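Fatty acid amide hydrolase (Candida albicans, PDB 6KVR) probably hydrolyses monocarboxylic acid amides, fatty acid amides likely among them, to the free carboxylate and ammonium, as a member of the amidase signature family. Local coordinates at residues D15-S20 against E413-L418; G170-K175 against K406-S411; T343-R348 against I378-P383; S465-N470 against G542-G547. All coordinates share one frame; numbering follows the deposited sequence.

Contact 1: D15-S20 against E413-L418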
# COMPACT_ATOMS: atom_id res chain seq x y z
N ASP A 15 28.48 -9.77 -18.40
CA ASP A 15 29.89 -10.14 -18.36
C ASP A 15 30.48 -10.17 -16.95
O ASP A 15 31.67 -10.46 -16.80
CB ASP A 15 30.72 -9.20 -19.25
CG ASP A 15 30.53 -7.74 -18.90
OD1 ASP A 15 29.80 -7.42 -17.93
OD2 ASP A 15 31.13 -6.89 -19.60
N LYS A 16 29.69 -9.87 -15.92
CA LYS A 16 30.16 -9.89 -14.55
C LYS A 16 29.30 -10.82 -13.70
O LYS A 16 29.05 -10.54 -12.53
CB LYS A 16 30.18 -8.48 -13.94
CG LYS A 16 31.16 -7.51 -14.60
CD LYS A 16 31.32 -6.17 -13.82
CE LYS A 16 29.99 -5.41 -13.70
NZ LYS A 16 30.15 -3.93 -13.49
N TYR A 17 28.83 -11.92 -14.30
CA TYR A 17 27.97 -12.88 -13.62
C TYR A 17 28.62 -14.25 -13.48
O TYR A 17 28.68 -14.79 -12.37
CB TYR A 17 26.64 -13.07 -14.37
CG TYR A 17 25.70 -11.89 -14.38
CD1 TYR A 17 25.92 -10.80 -15.21
CD2 TYR A 17 24.56 -11.89 -13.60
CE1 TYR A 17 25.05 -9.74 -15.24
CE2 TYR A 17 23.66 -10.82 -13.61
CZ TYR A 17 23.93 -9.75 -14.44
OH TYR A 17 23.06 -8.68 -14.49
N GLU A 18 29.07 -14.85 -14.59
CA GLU A 18 29.47 -16.25 -14.67
C GLU A 18 30.97 -16.42 -14.58
O GLU A 18 31.74 -15.58 -15.04
CB GLU A 18 29.01 -16.87 -15.99
CG GLU A 18 27.56 -17.16 -16.13
CD GLU A 18 27.22 -17.44 -17.59
OE1 GLU A 18 27.54 -16.58 -18.44
OE2 GLU A 18 26.64 -18.50 -17.88
N ASP A 19 31.38 -17.57 -14.05
CA ASP A 19 32.78 -17.98 -14.03
C ASP A 19 32.88 -19.47 -13.73
O ASP A 19 32.80 -19.88 -12.57
CB ASP A 19 33.57 -17.19 -12.98
CG ASP A 19 35.06 -17.39 -13.12
OD1 ASP A 19 35.54 -18.51 -12.85
OD2 ASP A 19 35.75 -16.41 -13.50
N SER A 20 33.08 -20.27 -14.78
CA SER A 20 32.93 -21.72 -14.64
C SER A 20 33.98 -22.34 -13.73
O SER A 20 33.72 -23.37 -13.10
CB SER A 20 32.96 -22.39 -16.02
OG SER A 20 32.54 -23.74 -15.89
N GLU A 413 27.53 -19.05 -10.82
CA GLU A 413 26.81 -20.14 -11.46
C GLU A 413 26.46 -19.79 -12.90
O GLU A 413 26.25 -18.61 -13.23
CB GLU A 413 25.52 -20.47 -10.69
CG GLU A 413 24.51 -19.31 -10.55
CD GLU A 413 23.13 -19.76 -10.01
OE1 GLU A 413 22.46 -20.59 -10.67
OE2 GLU A 413 22.71 -19.28 -8.92
N PRO A 414 26.37 -20.78 -13.80
CA PRO A 414 26.10 -20.48 -15.21
C PRO A 414 24.69 -19.93 -15.41
O PRO A 414 23.73 -20.39 -14.80
CB PRO A 414 26.29 -21.83 -15.92
CG PRO A 414 26.16 -22.86 -14.85
CD PRO A 414 26.63 -22.22 -13.58
N LEU A 415 24.59 -18.93 -16.28
CA LEU A 415 23.31 -18.29 -16.56
C LEU A 415 22.44 -19.18 -17.44
O LEU A 415 22.88 -19.70 -18.47
CB LEU A 415 23.55 -16.95 -17.24
CG LEU A 415 24.20 -15.90 -16.32
CD1 LEU A 415 24.34 -14.59 -17.05
CD2 LEU A 415 23.38 -15.71 -15.05
N THR A 416 21.19 -19.37 -17.01
CA THR A 416 20.18 -20.06 -17.80
C THR A 416 19.73 -19.19 -18.99
O THR A 416 19.88 -17.96 -18.98
CB THR A 416 19.03 -20.43 -16.86
OG1 THR A 416 19.38 -21.62 -16.13
CG2 THR A 416 17.70 -20.54 -17.56
N LYS A 417 19.18 -19.84 -20.02
CA LYS A 417 18.73 -19.12 -21.21
C LYS A 417 17.67 -18.07 -20.87
O LYS A 417 17.76 -16.91 -21.29
CB LYS A 417 18.18 -20.11 -22.24
CG LYS A 417 17.59 -19.42 -23.47
CD LYS A 417 16.89 -20.39 -24.40
CE LYS A 417 15.91 -19.64 -25.29
NZ LYS A 417 15.03 -20.58 -26.02
N LEU A 418 16.63 -18.46 -20.13
CA LEU A 418 15.60 -17.47 -19.83
C LEU A 418 16.04 -16.48 -18.76
O LEU A 418 15.35 -15.48 -18.56
CB LEU A 418 14.28 -18.16 -19.42
CG LEU A 418 13.59 -18.85 -20.61
CD1 LEU A 418 12.20 -19.39 -20.25
CD2 LEU A 418 13.52 -17.91 -21.84
O HOH W 1 25.99 -16.14 -12.42

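Contact 2: G170-K175 against K406-S411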
# COMPACT_ATOMS: atom_id res chain seq x y z
N GLY A 170 16.07 -19.93 -2.85
CA GLY A 170 15.35 -19.15 -3.85
C GLY A 170 15.86 -19.31 -5.27
O GLY A 170 15.71 -18.38 -6.08
N GLY A 171 16.47 -20.46 -5.58
CA GLY A 171 17.06 -20.70 -6.88
C GLY A 171 18.48 -20.17 -7.06
O GLY A 171 19.06 -20.37 -8.14
N TYR A 172 19.06 -19.51 -6.06
CA TYR A 172 20.41 -18.94 -6.17
C TYR A 172 21.39 -19.89 -5.50
O TYR A 172 21.24 -20.22 -4.32
CB TYR A 172 20.49 -17.56 -5.51
CG TYR A 172 19.58 -16.51 -6.12
CD1 TYR A 172 19.93 -15.86 -7.30
CD2 TYR A 172 18.38 -16.17 -5.51
CE1 TYR A 172 19.11 -14.88 -7.86
CE2 TYR A 172 17.55 -15.21 -6.07
CZ TYR A 172 17.92 -14.57 -7.24
OH TYR A 172 17.10 -13.61 -7.78
N VAL A 173 22.40 -20.34 -6.26
CA VAL A 173 23.35 -21.29 -5.67
C VAL A 173 24.11 -20.63 -4.53
O VAL A 173 24.37 -21.25 -3.49
CB VAL A 173 24.29 -21.86 -6.75
CG1 VAL A 173 25.51 -22.51 -6.10
CG2 VAL A 173 23.52 -22.87 -7.61
N SER A 174 24.43 -19.33 -4.68
CA SER A 174 25.09 -18.60 -3.62
C SER A 174 24.35 -18.69 -2.29
O SER A 174 24.98 -18.56 -1.24
CB SER A 174 25.26 -17.13 -4.02
OG SER A 174 24.01 -16.47 -4.00
N LYS A 175 23.05 -18.95 -2.30
CA LYS A 175 22.26 -19.03 -1.08
C LYS A 175 22.06 -20.45 -0.58
O LYS A 175 21.27 -20.67 0.35
CB LYS A 175 20.90 -18.36 -1.28
CG LYS A 175 20.98 -16.86 -1.50
CD LYS A 175 21.06 -16.18 -0.14
CE LYS A 175 21.64 -14.80 -0.18
NZ LYS A 175 21.27 -14.12 1.09
N LYS A 406 24.24 -9.40 -7.87
CA LYS A 406 24.92 -9.74 -6.62
C LYS A 406 24.64 -11.18 -6.22
O LYS A 406 25.56 -11.92 -5.83
CB LYS A 406 24.51 -8.80 -5.50
CG LYS A 406 25.23 -9.10 -4.21
CD LYS A 406 24.29 -8.97 -3.01
CE LYS A 406 24.21 -7.53 -2.54
NZ LYS A 406 25.54 -7.02 -2.10
N LEU A 407 23.38 -11.62 -6.30
CA LEU A 407 23.06 -12.98 -5.88
C LEU A 407 23.61 -14.02 -6.86
O LEU A 407 24.00 -15.10 -6.44
CB LEU A 407 21.56 -13.14 -5.71
CG LEU A 407 20.96 -12.28 -4.58
CD1 LEU A 407 19.52 -11.94 -4.88
CD2 LEU A 407 21.09 -12.99 -3.23
N LEU A 408 23.67 -13.70 -8.15
CA LEU A 408 24.16 -14.65 -9.13
C LEU A 408 25.69 -14.73 -9.15
O LEU A 408 26.25 -15.83 -9.20
CB LEU A 408 23.63 -14.30 -10.53
CG LEU A 408 22.16 -14.64 -10.85
CD1 LEU A 408 21.69 -13.94 -12.13
CD2 LEU A 408 21.89 -16.15 -10.91
N SER A 409 26.37 -13.58 -9.10
CA SER A 409 27.83 -13.56 -9.12
C SER A 409 28.45 -14.08 -7.82
O SER A 409 29.62 -14.46 -7.82
CB SER A 409 28.34 -12.14 -9.41
OG SER A 409 28.06 -11.26 -8.32
N GLY A 410 27.68 -14.11 -6.72
CA GLY A 410 28.20 -14.68 -5.49
C GLY A 410 28.60 -16.14 -5.61
O GLY A 410 29.41 -16.63 -4.80
N SER A 411 28.03 -16.87 -6.56
CA SER A 411 28.44 -18.24 -6.83
C SER A 411 29.04 -18.41 -8.22
O SER A 411 29.56 -19.49 -8.52
CB SER A 411 27.26 -19.19 -6.68
OG SER A 411 26.46 -19.15 -7.85
O HOH W 2 24.24 -17.73 -7.22

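Contact 3: T343-R348 against I378-P383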
# COMPACT_ATOMS: atom_id res chain seq x y z
N THR A 343 -21.67 -8.88 -15.45
CA THR A 343 -21.20 -8.19 -16.65
C THR A 343 -19.72 -8.49 -16.81
O THR A 343 -18.93 -8.23 -15.90
CB THR A 343 -21.46 -6.69 -16.56
OG1 THR A 343 -22.86 -6.45 -16.38
CG2 THR A 343 -20.99 -5.98 -17.83
N VAL A 344 -19.33 -9.06 -17.95
CA VAL A 344 -17.97 -9.54 -18.16
C VAL A 344 -17.40 -8.88 -19.42
O VAL A 344 -17.96 -9.03 -20.51
CB VAL A 344 -17.91 -11.07 -18.28
CG1 VAL A 344 -16.46 -11.53 -18.32
CG2 VAL A 344 -18.62 -11.74 -17.12
N ALA A 345 -16.29 -8.16 -19.27
CA ALA A 345 -15.54 -7.65 -20.40
C ALA A 345 -14.53 -8.69 -20.86
O ALA A 345 -13.87 -9.34 -20.04
CB ALA A 345 -14.84 -6.34 -20.03
N ILE A 346 -14.43 -8.88 -22.17
CA ILE A 346 -13.63 -9.95 -22.76
C ILE A 346 -12.44 -9.34 -23.47
O ILE A 346 -12.60 -8.42 -24.28
CB ILE A 346 -14.46 -10.80 -23.74
CG1 ILE A 346 -15.81 -11.17 -23.12
CG2 ILE A 346 -13.68 -12.08 -24.13
CD1 ILE A 346 -15.70 -12.06 -21.89
N ILE A 347 -11.25 -9.85 -23.17
CA ILE A 347 -10.05 -9.51 -23.93
C ILE A 347 -9.76 -10.69 -24.85
O ILE A 347 -9.36 -11.76 -24.38
CB ILE A 347 -8.86 -9.20 -23.00
CG1 ILE A 347 -9.11 -7.88 -22.26
CG2 ILE A 347 -7.55 -9.12 -23.79
CD1 ILE A 347 -8.01 -7.51 -21.26
N ARG A 348 -10.01 -10.51 -26.15
CA ARG A 348 -9.66 -11.54 -27.13
C ARG A 348 -8.21 -11.46 -27.58
O ARG A 348 -7.68 -12.46 -28.09
CB ARG A 348 -10.55 -11.44 -28.37
CG ARG A 348 -12.02 -11.28 -28.08
CD ARG A 348 -12.69 -12.61 -28.15
NE ARG A 348 -14.14 -12.52 -28.01
CZ ARG A 348 -14.95 -13.53 -28.27
NH1 ARG A 348 -14.49 -14.69 -28.71
NH2 ARG A 348 -16.26 -13.38 -28.08
N ILE A 378 -19.16 -7.65 -22.74
CA ILE A 378 -18.67 -6.48 -23.45
C ILE A 378 -17.38 -6.90 -24.15
O ILE A 378 -16.50 -7.48 -23.51
CB ILE A 378 -18.40 -5.31 -22.49
CG1 ILE A 378 -19.69 -4.84 -21.81
CG2 ILE A 378 -17.70 -4.16 -23.19
CD1 ILE A 378 -19.46 -3.79 -20.75
N GLU A 379 -17.30 -6.65 -25.46
CA GLU A 379 -16.07 -6.92 -26.20
C GLU A 379 -15.13 -5.74 -25.98
O GLU A 379 -15.48 -4.59 -26.27
CB GLU A 379 -16.34 -7.16 -27.69
CG GLU A 379 -17.13 -8.44 -28.00
CD GLU A 379 -16.36 -9.75 -27.75
OE1 GLU A 379 -15.12 -9.80 -27.91
OE2 GLU A 379 -17.01 -10.77 -27.41
N PHE A 380 -13.95 -6.02 -25.44
CA PHE A 380 -13.11 -5.03 -24.79
C PHE A 380 -11.74 -4.99 -25.46
O PHE A 380 -11.03 -6.00 -25.49
CB PHE A 380 -12.97 -5.37 -23.30
CG PHE A 380 -12.13 -4.41 -22.51
CD1 PHE A 380 -12.21 -3.05 -22.73
CD2 PHE A 380 -11.29 -4.88 -21.51
CE1 PHE A 380 -11.45 -2.17 -21.98
CE2 PHE A 380 -10.53 -4.02 -20.75
CZ PHE A 380 -10.60 -2.66 -20.98
N ASP A 381 -11.39 -3.82 -26.01
CA ASP A 381 -10.08 -3.60 -26.61
C ASP A 381 -9.22 -2.85 -25.59
O ASP A 381 -9.32 -1.62 -25.48
CB ASP A 381 -10.23 -2.79 -27.91
CG ASP A 381 -8.95 -2.74 -28.73
OD1 ASP A 381 -7.87 -3.11 -28.21
OD2 ASP A 381 -9.03 -2.33 -29.90
N PRO A 382 -8.38 -3.54 -24.82
CA PRO A 382 -7.81 -2.94 -23.61
C PRO A 382 -6.79 -1.86 -23.94
O PRO A 382 -5.90 -2.07 -24.78
CB PRO A 382 -7.15 -4.13 -22.90
CG PRO A 382 -6.80 -5.06 -24.01
CD PRO A 382 -7.92 -4.93 -25.02
N PRO A 383 -6.89 -0.69 -23.32
CA PRO A 383 -6.06 0.44 -23.73
C PRO A 383 -4.68 0.44 -23.07
O PRO A 383 -4.48 -0.07 -21.97
CB PRO A 383 -6.87 1.66 -23.26
CG PRO A 383 -7.66 1.14 -22.08
CD PRO A 383 -7.91 -0.33 -22.32
O HOH W 3 -10.31 -8.05 -27.01

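Contact 4: S465-N470 against G542-G547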
# COMPACT_ATOMS: atom_id res chain seq x y z
N SER A 465 -9.83 -12.99 -19.86
CA SER A 465 -8.73 -12.80 -20.79
C SER A 465 -7.87 -14.06 -20.81
O SER A 465 -7.95 -14.88 -19.89
CB SER A 465 -7.89 -11.58 -20.38
OG SER A 465 -7.16 -11.88 -19.21
N PRO A 466 -7.03 -14.23 -21.84
CA PRO A 466 -6.07 -15.34 -21.85
C PRO A 466 -5.07 -15.19 -20.72
O PRO A 466 -4.90 -14.11 -20.14
CB PRO A 466 -5.38 -15.22 -23.22
CG PRO A 466 -6.27 -14.29 -24.04
CD PRO A 466 -6.87 -13.37 -23.03
N THR A 467 -4.39 -16.30 -20.40
CA THR A 467 -3.30 -16.28 -19.43
C THR A 467 -1.95 -16.12 -20.09
O THR A 467 -0.99 -15.68 -19.43
CB THR A 467 -3.28 -17.56 -18.59
OG1 THR A 467 -4.61 -17.81 -18.10
CG2 THR A 467 -2.36 -17.40 -17.38
N TYR A 468 -1.86 -16.44 -21.37
CA TYR A 468 -0.63 -16.57 -22.14
C TYR A 468 -1.08 -16.70 -23.59
O TYR A 468 -2.24 -17.04 -23.84
CB TYR A 468 0.19 -17.77 -21.63
CG TYR A 468 1.44 -18.12 -22.44
CD1 TYR A 468 2.39 -17.17 -22.71
CD2 TYR A 468 1.64 -19.42 -22.94
CE1 TYR A 468 3.51 -17.47 -23.46
CE2 TYR A 468 2.78 -19.73 -23.69
CZ TYR A 468 3.71 -18.73 -23.93
OH TYR A 468 4.86 -18.98 -24.67
N ASN A 469 -0.20 -16.39 -24.54
CA ASN A 469 -0.60 -16.46 -25.95
C ASN A 469 -0.58 -17.88 -26.50
O ASN A 469 -0.57 -18.09 -27.72
CB ASN A 469 0.30 -15.57 -26.81
CG ASN A 469 1.77 -15.80 -26.50
OD1 ASN A 469 2.39 -15.04 -25.76
ND2 ASN A 469 2.32 -16.89 -27.02
N ASN A 470 -0.54 -18.87 -25.62
CA ASN A 470 -0.50 -20.27 -26.01
C ASN A 470 -0.87 -21.08 -24.78
O ASN A 470 -1.05 -20.54 -23.69
CB ASN A 470 0.89 -20.63 -26.57
CG ASN A 470 0.92 -22.00 -27.25
OD1 ASN A 470 -0.11 -22.52 -27.68
ND2 ASN A 470 2.10 -22.59 -27.32
N GLY A 542 -6.24 -22.73 -19.48
CA GLY A 542 -6.75 -21.97 -18.35
C GLY A 542 -6.83 -20.50 -18.70
O GLY A 542 -5.97 -20.00 -19.43
N LEU A 543 -7.84 -19.83 -18.19
CA LEU A 543 -8.09 -18.42 -18.50
C LEU A 543 -8.09 -17.60 -17.22
O LEU A 543 -8.18 -18.14 -16.11
CB LEU A 543 -9.43 -18.26 -19.24
CG LEU A 543 -9.64 -18.92 -20.61
CD1 LEU A 543 -11.10 -18.74 -21.04
CD2 LEU A 543 -8.69 -18.36 -21.68
N GLN A 544 -8.03 -16.27 -17.36
CA GLN A 544 -7.96 -15.36 -16.23
C GLN A 544 -9.26 -14.59 -16.05
O GLN A 544 -9.83 -14.08 -17.01
CB GLN A 544 -6.81 -14.36 -16.39
CG GLN A 544 -5.46 -15.01 -16.35
CD GLN A 544 -4.38 -13.96 -16.34
OE1 GLN A 544 -3.69 -13.79 -15.34
NE2 GLN A 544 -4.25 -13.22 -17.44
N LEU A 545 -9.68 -14.48 -14.79
CA LEU A 545 -10.79 -13.63 -14.37
C LEU A 545 -10.26 -12.59 -13.37
O LEU A 545 -9.86 -12.94 -12.26
CB LEU A 545 -11.90 -14.48 -13.76
CG LEU A 545 -13.28 -13.83 -13.60
CD1 LEU A 545 -14.06 -13.80 -14.91
CD2 LEU A 545 -14.04 -14.62 -12.55
N SER A 546 -10.27 -11.32 -13.77
CA SER A 546 -9.76 -10.23 -12.95
C SER A 546 -10.91 -9.35 -12.44
O SER A 546 -11.81 -8.99 -13.19
CB SER A 546 -8.80 -9.35 -13.75
OG SER A 546 -7.82 -10.14 -14.38
N GLY A 547 -10.84 -8.98 -11.15
CA GLY A 547 -11.78 -8.07 -10.55
C GLY A 547 -11.13 -6.76 -10.13
O GLY A 547 -9.92 -6.56 -10.26
O HOH W 4 -8.45 -11.18 -17.08
O HOH W 5 -4.64 -18.79 -21.76

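Contact 1: D15-S20 against E413-L418
Glu18 lays its side chain across the Pro414-Leu415 peptide, and its carboxylate takes up the backbone N-H of Leu415. The bond from Leu415 N to Glu18 OE2 is short, 2.6 Å, and fairly straight, with 160° at the hydrogen. The donor does not lie in the carboxylate plane but stands 44° above it, so the group comes down on the N-H with its flat side tilted. CG of Glu18 sits anti to its own carbonyl carbon and the chain runs on extended (chi2 166°), which brings OE2 to the N-H, and also within 3.4 Å of Pro414 CA.

The methylene part of the same side chain packs as well: Glu18 CG is 3.6 Å from Leu415 CG, the two chains crossing obliquely. Leu415 then turns its CD1 branch to Tyr17, where it meets CB at 3.8 Å near the root of the ring, the two side chains crossing at about a right angle. The tyrosine hydroxyl is engaged away from this contact, with Asp12.

A water links the main chains at the other end, giving a 2.6 Å bond to Glu413 O and a weak one to Tyr17 O. The side chain of Glu413 turns off toward Gln205, Asn215 and Val173, and Asp19 caps helix 20-40 by bonding Ile22 N.

The loop leading into helix 20-40 is thus fastened to the loop leading into helix 417-423 by a carboxylate, probably ionised, on a neutral peptide N-H. With no cationic partner across the contact, the negative charge of Glu18 is probably steadied by that dipole and by whatever solvent reaches this partly exposed residue.

Contact 2: G170-K175 against K406-S411
Leu407, on the last turns of helix 402-409, makes the broadest contact of its segment. Its CB stands over one face of the Tyr172 ring, 3.8 Å from the centroid and 23° off the normal, a CH-pi contact displaced toward the rim at CD1. From there the leucine forks: CD1 reaches the hydroxyl end of the ring, at 3.9 Å from Tyr172 CZ, while CD2 meets the aliphatic part of Lys175, 3.6 Å from CE. That lysine chain bends at chi2 (-84°) and crosses the leucine obliquely. The side chain of Tyr172 is about 5 Å from that of Leu207, a predicted substrate-binding residue.

The carbonyl of Leu407 is the polar centre of the interface. Ser174 OG donates to Leu407 O over 2.8 Å, in the carbonyl plane and on a lone pair. Its chi1 of 72° sets OG in the crowded position between backbone N and carbonyl carbon. The same oxygen accepts from a water that in turn accepts from Ser174 N.

Leu408 points its CB away, yet its CD2 returns to the edge of the Tyr172 ring near CD1. At Gly410 the backbone passes close to Ser174 CB. Ser411 ends the segment: its CB lies 3.5 Å from Ser174 N, and its OG, 3.6 Å from Val173 CB, bonds the shared water at 2.7 Å and is also bonded to Glu413 N.

Beyond the pair, Gln404 takes the Tyr172 hydroxyl, and Trp27 of helix 20-40 covers Val173 and Ser411. Serine and water together therefore satisfy a carbonyl near the helix end, beside an aromatic face covered by leucine.

Contact 3: T343-R348 against I378-P383
Three backbone hydrogen bonds make the first shell, and they run as in a parallel pair: Ile378 N to Val344 O, Ile346 N to Ile378 O and Phe380 N to Ile346 O. Of these, Ile346 N to Ile378 O is 2.8 Å and lies almost along the C=O axis (177°), whereas the Ile378 N-H meets Val344 O from above the carbonyl plane. Next along, a water carries the link on, accepting from Arg348 N and donating to Phe380 O at 2.7 Å.

On the face of Ala345 and Ile378, Ala345 CB lies 3.9 Å from Phe380 CB. Phe380 CG is anti to the backbone N (chi1 -180°), so its ring runs beside Ile347, with CD2 3.8 Å from Ile347 CG1. The CD1 tip of Ile347 goes on to Pro382, 3.9 Å from its CB.

The opposite face bears Ile346 and Glu379. Both Glu379 and Arg348 bend at chi2, folding their ends together in a side-on, two-nitrogen salt bridge: Arg348 NE to Glu379 OE1 at 2.9 Å and NH2 to OE2 at 2.8 Å. Each oxygen uses its syn lone pair, and the two planes are 33° apart.

Further out, Asn364 of helix 357-372 holds Arg348 NH1, Val367 of that helix covers Ile346, and Phe454 of helix 434-457 stacks on the Phe380 ring. The pair is the strand-to-strand part of a beta-alpha-beta unit. Its partly exposed edge is tied by a bidentate ion pair whose arginine is held by the crossover helix, a pairing that probably favours the ionised form of Glu379.

Contact 4: S465-N470 against G542-G547
Strands 462-466 and 540-546 run antiparallel here, and Ser465 faces Gln544 as a hydrogen-bonded pair, CA atoms 5.3 Å apart. The two bonds are uneven. Gln544 N to Ser465 O is 2.9 Å, straight at the hydrogen (170°) and nearly along the C=O axis, while Ser465 N to Gln544 O is 3.1 Å and more bent, at 145°. From Pro466 on, side chains carry most of the contact.

Gln544 extends past CG (chi2 -173°) along the first chain's backbone, and its NE2 reaches Pro466 O at 2.9 Å, on a lone pair in the carbonyl plane. The amide is held at both ends, since OE1 accepts from Arg259 and NE2 also donates to Tyr483 O. Thr467 crosses the glutamine at about a right angle, its OG1 3.4 Å from Gln544 CG. That hydroxyl donates to Gly542 O over 2.9 Å, from well above the carbonyl plane. A water in turn accepts from Thr467 N and donates to the same Gly542 oxygen, which is thereby bonded twice. Another water lies 2.6 Å from Ser465 OG and also bonds Ser546 OG. Leu543 CD2 packs against Pro466 CA on the other side of the strand.

The Gln544 side chain is about 6 Å from that of Gly256, a predicted substrate-binding residue. Around this buried pair, strand 494-499 flanks strand 540-546 across the sheet, Thr484 and Trp487 of helix 482-490 lie against Gln544, and Leu363 and Val366 of helix 357-372 pack on Leu543.

How the contacts relate
Contacts 3 and 4 belong to one mixed sheet: strands 343-346 and 462-466 are neighbours, and Ile347 packs on Ser465 and Pro466 between them. Contact 4 is core, its buried polar groups paired by amide, hydroxyl and water; contact 3 lies at the sheet's outermost strand within the chain, where an ion pair lies at the partly exposed edge. Contacts 1 and 2 lie in another region, about 11 Å apart between centres and joined by Glu413 OE2 with Val173 N, a probable hydrogen bond of 2.9 Å. Contact 2 sets a loop against helix 402-409, contact 1 a loop against the lead-in to helix 417-423; the former is buried and aromatic, the latter less covered and carboxylate-based.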